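Local coordinates for protein general negative regulator of transcription subunit 2 (Saccharomyces cerevisiae, PDB 4BY6) that serves as a core component of the CCR4-NOT complex, needed for its integrity, in negative regulation of transcription and in cytoplasmic mRNA deadenylation, at residues 107-112 / 133-138; 168-173 / 181-186. All blocks are in the same frame, centred on the assembly; numbering follows the deposited sequence.

Contact 1 of 2, residues 107-112 / 133-138; sequences FQDETL and RKRNWR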
loop_
_atom_site.group_PDB
_atom_site.type_symbol
_atom_site.label_atom_id
_atom_site.label_comp_id
_atom_site.label_asym_id
_atom_site.label_seq_id
_atom_site.Cartn_x
_atom_site.Cartn_y
_atom_site.Cartn_z
ATOM N N PHE E 107 4.632 -29.660 -26.595
ATOM C CA PHE E 107 4.198 -28.312 -26.259
ATOM C C PHE E 107 3.837 -27.502 -27.498
ATOM O O PHE E 107 4.399 -27.716 -28.576
ATOM C CB PHE E 107 5.293 -27.585 -25.479
ATOM C CG PHE E 107 5.723 -28.296 -24.235
ATOM C CD1 PHE E 107 4.804 -29.022 -23.481
ATOM C CD2 PHE E 107 7.040 -28.219 -23.793
ATOM C CE1 PHE E 107 5.203 -29.669 -22.308
ATOM C CE2 PHE E 107 7.441 -28.863 -22.619
ATOM C CZ PHE E 107 6.522 -29.580 -21.883
ATOM N N GLN E 108 2.905 -26.565 -27.343
ATOM C CA GLN E 108 2.593 -25.659 -28.437
ATOM C C GLN E 108 3.646 -24.545 -28.614
ATOM O O GLN E 108 4.404 -24.219 -27.679
ATOM C CB GLN E 108 1.217 -25.062 -28.209
ATOM C CG GLN E 108 0.164 -26.116 -27.992
ATOM C CD GLN E 108 -1.215 -25.518 -27.947
ATOM O OE1 GLN E 108 -1.434 -24.400 -28.427
ATOM N NE2 GLN E 108 -2.152 -26.234 -27.346
ATOM N N ASP E 109 3.651 -23.931 -29.796
ATOM C CA ASP E 109 4.640 -22.906 -30.121
ATOM C C ASP E 109 4.765 -21.888 -28.986
ATOM O O ASP E 109 5.878 -21.616 -28.514
ATOM C CB ASP E 109 4.271 -22.163 -31.421
ATOM C CG ASP E 109 4.326 -23.044 -32.676
ATOM O OD1 ASP E 109 4.880 -24.174 -32.636
ATOM O OD2 ASP E 109 3.772 -22.591 -33.713
ATOM N N GLU E 110 3.631 -21.340 -28.543
ATOM C CA GLU E 110 3.657 -20.324 -27.493
ATOM C C GLU E 110 4.361 -20.826 -26.248
ATOM O O GLU E 110 5.185 -20.109 -25.678
ATOM C CB GLU E 110 2.259 -19.863 -27.118
ATOM C CG GLU E 110 1.800 -18.641 -27.836
ATOM C CD GLU E 110 0.855 -18.983 -28.936
ATOM O OE1 GLU E 110 1.011 -20.095 -29.511
ATOM O OE2 GLU E 110 -0.044 -18.153 -29.215
ATOM N N THR E 111 4.073 -22.058 -25.834
ATOM C CA THR E 111 4.750 -22.585 -24.648
ATOM C C THR E 111 6.274 -22.632 -24.820
ATOM O O THR E 111 7.019 -22.266 -23.894
ATOM C CB THR E 111 4.194 -23.962 -24.283
ATOM O OG1 THR E 111 2.850 -23.777 -23.832
ATOM C CG2 THR E 111 5.002 -24.625 -23.155
ATOM N N LEU E 112 6.732 -23.015 -26.016
ATOM C CA LEU E 112 8.162 -23.017 -26.336
ATOM C C LEU E 112 8.748 -21.586 -26.289
ATOM O O LEU E 112 9.864 -21.366 -25.768
ATOM C CB LEU E 112 8.396 -23.618 -27.718
ATOM C CG LEU E 112 7.844 -25.001 -28.049
ATOM C CD1 LEU E 112 8.057 -25.271 -29.528
ATOM C CD2 LEU E 112 8.519 -26.053 -27.204
ATOM N N ARG E 133 12.878 -24.370 -34.379
ATOM C CA ARG E 133 13.608 -24.443 -35.626
ATOM C C ARG E 133 12.969 -25.523 -36.519
ATOM O O ARG E 133 12.736 -25.297 -37.710
ATOM C CB ARG E 133 15.093 -24.722 -35.351
ATOM C CG ARG E 133 16.003 -24.399 -36.506
ATOM C CD ARG E 133 16.203 -22.918 -36.614
ATOM N NE ARG E 133 16.798 -22.560 -37.896
ATOM C CZ ARG E 133 16.088 -22.369 -39.009
ATOM N NH1 ARG E 133 14.768 -22.534 -38.999
ATOM N NH2 ARG E 133 16.690 -22.016 -40.137
ATOM N N LYS E 134 12.633 -26.668 -35.915
ATOM C CA LYS E 134 12.009 -27.785 -36.624
ATOM C C LYS E 134 10.621 -27.458 -37.186
ATOM O O LYS E 134 10.223 -27.983 -38.225
ATOM C CB LYS E 134 11.920 -28.986 -35.691
ATOM C CG LYS E 134 10.957 -30.047 -36.139
ATOM C CD LYS E 134 11.074 -31.263 -35.278
ATOM C CE LYS E 134 9.951 -32.247 -35.548
ATOM N NZ LYS E 134 10.378 -33.578 -35.029
ATOM N N ARG E 135 9.885 -26.602 -36.491
ATOM C CA ARG E 135 8.558 -26.172 -36.928
ATOM C C ARG E 135 8.624 -24.985 -37.881
ATOM O O ARG E 135 7.627 -24.267 -38.082
ATOM C CB ARG E 135 7.709 -25.811 -35.726
ATOM C CG ARG E 135 7.561 -26.956 -34.790
ATOM C CD ARG E 135 6.834 -26.553 -33.539
ATOM N NE ARG E 135 6.860 -27.661 -32.597
ATOM C CZ ARG E 135 6.127 -27.719 -31.498
ATOM N NH1 ARG E 135 5.308 -26.716 -31.196
ATOM N NH2 ARG E 135 6.223 -28.775 -30.702
ATOM N N ASN E 136 9.808 -24.786 -38.451
ATOM C CA ASN E 136 10.040 -23.760 -39.459
ATOM C C ASN E 136 9.907 -22.306 -38.930
ATOM O O ASN E 136 9.528 -21.396 -39.667
ATOM C CB ASN E 136 9.120 -23.987 -40.657
ATOM C CG ASN E 136 9.645 -23.330 -41.897
ATOM O OD1 ASN E 136 10.862 -23.213 -42.070
ATOM N ND2 ASN E 136 8.743 -22.865 -42.766
ATOM N N TRP E 137 10.217 -22.100 -37.650
ATOM C CA TRP E 137 10.426 -20.760 -37.118
ATOM C C TRP E 137 11.897 -20.431 -37.268
ATOM O O TRP E 137 12.746 -21.299 -37.111
ATOM C CB TRP E 137 10.026 -20.668 -35.640
ATOM C CG TRP E 137 8.576 -20.633 -35.423
ATOM C CD1 TRP E 137 7.745 -21.709 -35.256
ATOM C CD2 TRP E 137 7.754 -19.471 -35.330
ATOM N NE1 TRP E 137 6.457 -21.281 -35.073
ATOM C CE2 TRP E 137 6.431 -19.910 -35.112
ATOM C CE3 TRP E 137 8.004 -18.097 -35.410
ATOM C CZ2 TRP E 137 5.359 -19.021 -34.971
ATOM C CZ3 TRP E 137 6.943 -17.219 -35.275
ATOM C CH2 TRP E 137 5.633 -17.685 -35.054
ATOM N N ARG E 138 12.206 -19.181 -37.552
ATOM C CA ARG E 138 13.589 -18.748 -37.580
ATOM C C ARG E 138 13.787 -17.642 -36.540
ATOM O O ARG E 138 12.893 -16.826 -36.305
ATOM C CB ARG E 138 13.972 -18.271 -38.977
ATOM C CG ARG E 138 14.265 -19.379 -39.973
ATOM C CD ARG E 138 13.407 -19.180 -41.242
ATOM N NE ARG E 138 14.082 -18.605 -42.421
ATOM C CZ ARG E 138 13.439 -18.193 -43.518
ATOM N NH1 ARG E 138 12.112 -18.279 -43.575
ATOM N NH2 ARG E 138 14.110 -17.688 -44.557
#
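Arg135 and Asp109 form a salt bridge between the first residue beyond helix 123-134 and the first turn of helix 109-118. NH1 of Arg135 gives a nearly straight bond (166°) to OD1 of Asp109, 3.0 Å away, on the anti side of the carboxylate and 22° out of its plane. The same guanidinium grips one backbone oxygen end-on: NH1 and NH2 of Arg135 both donate to O of Phe107, at 2.9 and 3.0 Å, with the oxygen in the guanidinium plane. A long side chain with several donors suits a place where carboxylate and carbonyl must be served together, and the extended run from CG to NE carries the group across. NE of Arg135 forms a further salt bridge, to Glu131.

NE1 of Trp137 makes a weak hydrogen bond to OD2 of Asp109 at 3.3 Å. The carboxylate stands almost perpendicular to the indole, the planes 83° apart, and meets its edge. An indole suits this buried place, offering one N-H on a large apolar ring.

CD1 of Leu112 lies over one face of the Arg135 guanidinium, 3.5 Å from NH1; a methyl can rest on this weakly hydrated face while the rim makes the polar bonds. Phe107 makes edge-to-face contacts with aromatic side chains of another protein's chain.

Asn136, with positive phi, is the C-prime residue of the Schellman motif closing helix 123-134. Beyond it Trp137 packs on Leu132, Phe113 and Trp146, between helices 109-118 and 123-134 and strand 145-149.

Contact 2 of 2, residues 168-173 / 181-186; sequences YVFFDP and RDFLLF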
loop_
_atom_site.group_PDB
_atom_site.type_symbol
_atom_site.label_atom_id
_atom_site.label_comp_id
_atom_site.label_asym_id
_atom_site.label_seq_id
_atom_site.Cartn_x
_atom_site.Cartn_y
_atom_site.Cartn_z
ATOM N N TYR E 168 5.847 -12.279 -43.292
ATOM C CA TYR E 168 6.245 -13.081 -42.148
ATOM C C TYR E 168 5.310 -12.832 -40.993
ATOM O O TYR E 168 4.579 -11.851 -40.974
ATOM C CB TYR E 168 7.685 -12.757 -41.732
ATOM C CG TYR E 168 8.664 -12.912 -42.859
ATOM C CD1 TYR E 168 9.265 -14.138 -43.117
ATOM C CD2 TYR E 168 8.959 -11.849 -43.695
ATOM C CE1 TYR E 168 10.157 -14.292 -44.170
ATOM C CE2 TYR E 168 9.832 -11.998 -44.750
ATOM C CZ TYR E 168 10.433 -13.218 -44.979
ATOM O OH TYR E 168 11.317 -13.361 -46.025
ATOM N N VAL E 169 5.354 -13.735 -40.030
ATOM C CA VAL E 169 4.599 -13.638 -38.800
ATOM C C VAL E 169 5.639 -13.620 -37.703
ATOM O O VAL E 169 6.401 -14.584 -37.568
ATOM C CB VAL E 169 3.613 -14.833 -38.622
ATOM C CG1 VAL E 169 2.808 -14.695 -37.356
ATOM C CG2 VAL E 169 2.703 -14.925 -39.784
ATOM N N PHE E 170 5.712 -12.501 -36.980
ATOM C CA PHE E 170 6.632 -12.316 -35.850
ATOM C C PHE E 170 5.954 -12.618 -34.509
ATOM O O PHE E 170 4.802 -12.241 -34.297
ATOM C CB PHE E 170 7.147 -10.884 -35.816
ATOM C CG PHE E 170 8.118 -10.540 -36.904
ATOM C CD1 PHE E 170 7.683 -10.228 -38.180
ATOM C CD2 PHE E 170 9.475 -10.478 -36.631
ATOM C CE1 PHE E 170 8.604 -9.884 -39.182
ATOM C CE2 PHE E 170 10.387 -10.138 -37.621
ATOM C CZ PHE E 170 9.954 -9.844 -38.895
ATOM N N PHE E 171 6.647 -13.262 -33.578
ATOM C CA PHE E 171 6.024 -13.401 -32.267
ATOM C C PHE E 171 6.510 -12.312 -31.324
ATOM O O PHE E 171 7.712 -12.129 -31.135
ATOM C CB PHE E 171 6.265 -14.795 -31.661
ATOM C CG PHE E 171 5.601 -14.983 -30.323
ATOM C CD1 PHE E 171 4.218 -15.141 -30.234
ATOM C CD2 PHE E 171 6.349 -14.976 -29.147
ATOM C CE1 PHE E 171 3.592 -15.292 -28.991
ATOM C CE2 PHE E 171 5.731 -15.140 -27.906
ATOM C CZ PHE E 171 4.345 -15.297 -27.828
ATOM N N ASP E 172 5.544 -11.615 -30.733
ATOM C CA ASP E 172 5.756 -10.535 -29.774
ATOM C C ASP E 172 5.428 -11.040 -28.376
ATOM O O ASP E 172 4.254 -11.155 -28.010
ATOM C CB ASP E 172 4.865 -9.336 -30.141
ATOM C CG ASP E 172 5.077 -8.104 -29.246
ATOM O OD1 ASP E 172 5.706 -8.188 -28.157
ATOM O OD2 ASP E 172 4.574 -7.031 -29.654
ATOM N N PRO E 173 6.472 -11.295 -27.575
ATOM C CA PRO E 173 6.362 -11.904 -26.238
ATOM C C PRO E 173 5.781 -10.941 -25.201
ATOM O O PRO E 173 5.371 -11.395 -24.133
ATOM C CB PRO E 173 7.815 -12.253 -25.880
ATOM C CG PRO E 173 8.653 -11.895 -27.120
ATOM C CD PRO E 173 7.852 -10.892 -27.890
ATOM N N ARG E 181 3.752 -9.101 -40.972
ATOM C CA ARG E 181 4.581 -7.988 -41.408
ATOM C C ARG E 181 5.243 -8.271 -42.769
ATOM O O ARG E 181 5.762 -9.369 -42.998
ATOM C CB ARG E 181 5.647 -7.732 -40.361
ATOM C CG ARG E 181 6.343 -6.437 -40.473
ATOM C CD ARG E 181 7.514 -6.394 -39.521
ATOM N NE ARG E 181 7.168 -6.688 -38.130
ATOM C CZ ARG E 181 6.774 -5.775 -37.249
ATOM N NH1 ARG E 181 6.634 -4.511 -37.640
ATOM N NH2 ARG E 181 6.509 -6.133 -35.991
ATOM N N ASP E 182 5.219 -7.292 -43.671
ATOM C CA ASP E 182 6.022 -7.376 -44.890
ATOM C C ASP E 182 7.416 -6.915 -44.521
ATOM O O ASP E 182 7.593 -5.900 -43.852
ATOM C CB ASP E 182 5.457 -6.521 -46.016
ATOM C CG ASP E 182 4.163 -7.080 -46.566
ATOM O OD1 ASP E 182 4.181 -8.205 -47.114
ATOM O OD2 ASP E 182 3.129 -6.386 -46.468
ATOM N N PHE E 183 8.419 -7.684 -44.890
ATOM C CA PHE E 183 9.704 -7.449 -44.278
ATOM C C PHE E 183 10.834 -7.747 -45.240
ATOM O O PHE E 183 10.753 -8.703 -46.042
ATOM C CB PHE E 183 9.819 -8.299 -43.027
ATOM C CG PHE E 183 10.872 -7.853 -42.077
ATOM C CD1 PHE E 183 10.608 -6.876 -41.137
ATOM C CD2 PHE E 183 12.121 -8.436 -42.092
ATOM C CE1 PHE E 183 11.579 -6.481 -40.243
ATOM C CE2 PHE E 183 13.080 -8.058 -41.198
ATOM C CZ PHE E 183 12.819 -7.073 -40.282
ATOM N N LEU E 184 11.868 -6.903 -45.176
ATOM C CA LEU E 184 13.115 -7.154 -45.878
ATOM C C LEU E 184 14.052 -7.814 -44.895
ATOM O O LEU E 184 14.528 -7.198 -43.964
ATOM C CB LEU E 184 13.726 -5.877 -46.439
ATOM C CG LEU E 184 15.096 -6.132 -47.063
ATOM C CD1 LEU E 184 14.938 -6.888 -48.366
ATOM C CD2 LEU E 184 15.809 -4.846 -47.302
ATOM N N LEU E 185 14.295 -9.089 -45.121
ATOM C CA LEU E 185 14.968 -9.957 -44.176
ATOM C C LEU E 185 16.358 -10.345 -44.644
ATOM O O LEU E 185 16.517 -10.890 -45.743
ATOM C CB LEU E 185 14.135 -11.215 -43.990
ATOM C CG LEU E 185 14.828 -12.284 -43.182
ATOM C CD1 LEU E 185 15.003 -11.772 -41.755
ATOM C CD2 LEU E 185 13.972 -13.521 -43.253
ATOM N N PHE E 186 17.353 -10.103 -43.804
ATOM C CA PHE E 186 18.729 -10.424 -44.148
ATOM C C PHE E 186 19.142 -11.749 -43.557
ATOM O O PHE E 186 18.996 -11.952 -42.357
ATOM C CB PHE E 186 19.672 -9.322 -43.672
ATOM C CG PHE E 186 19.719 -8.149 -44.591
ATOM C CD1 PHE E 186 18.778 -7.132 -44.496
ATOM C CD2 PHE E 186 20.685 -8.074 -45.588
ATOM C CE1 PHE E 186 18.817 -6.045 -45.370
ATOM C CE2 PHE E 186 20.721 -6.997 -46.460
ATOM C CZ PHE E 186 19.783 -5.983 -46.344
#
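Tyr168 and Arg181 are an antiparallel hydrogen-bonded pair, N of each donating to O of the other at 2.9 Å; the short segments, which run on from this pair toward opposite ends of the hairpin, lie 99° apart in direction, which reflects strong twisting and bending of the strands. They belong to the beta hairpin of strands 163-172 and 177-186, part of the antiparallel sheet in this SH3-clan domain.

Phe170 sits between two partners of different character. Over its face lies Arg181, with NE 3.6 Å from CD1 of Phe170, in a cation-pi contact. The bend at chi3 (-54°) turns NE back over the ring of Phe170, and the guanidinium stands steeply to the ring, planes 81° apart. Such a residue suits an exposed strand position, its methylenes covering the ring while its charge stays near solvent. Phe170 also turns its edge to the face of Phe183, CZ lying over the centre of that ring in an edge-to-face pair.

Tyr168 runs across Phe183 at about a right angle, CD2 lying 3.7 Å from CB of Phe183. A tyrosine fits here because its ring packs on Phe183 and Leu185 while OH hydrogen-bonds to Glu164. An alanine here would probably leave CB of Phe183 and the leucine methyl without their aromatic cover, and Glu164 without its hydroxyl partner. At the far end of the tyrosine, CD2 of Leu185 lies 3.8 Å from OH of Tyr168.

Contact 1 is the more polar and only partly buried: it ties the start of one helix to the exit of the next through charge and carbonyl groups. Contact 2 is a buried contact within the hairpin, held by backbone pairing and aromatic packing, and its arginine meets a ring where that of contact 1 meets oxygens. They share no secondary-structure element, yet they touch: CZ3 of Trp137 lies 3.5 Å from O of Val169, and CG of Glu110 packs on CE1 of Phe171 at 4.0 Å. With centres about 15 Å apart, the packing between them brings the helices against the sheet, and strand 145-149 borders both.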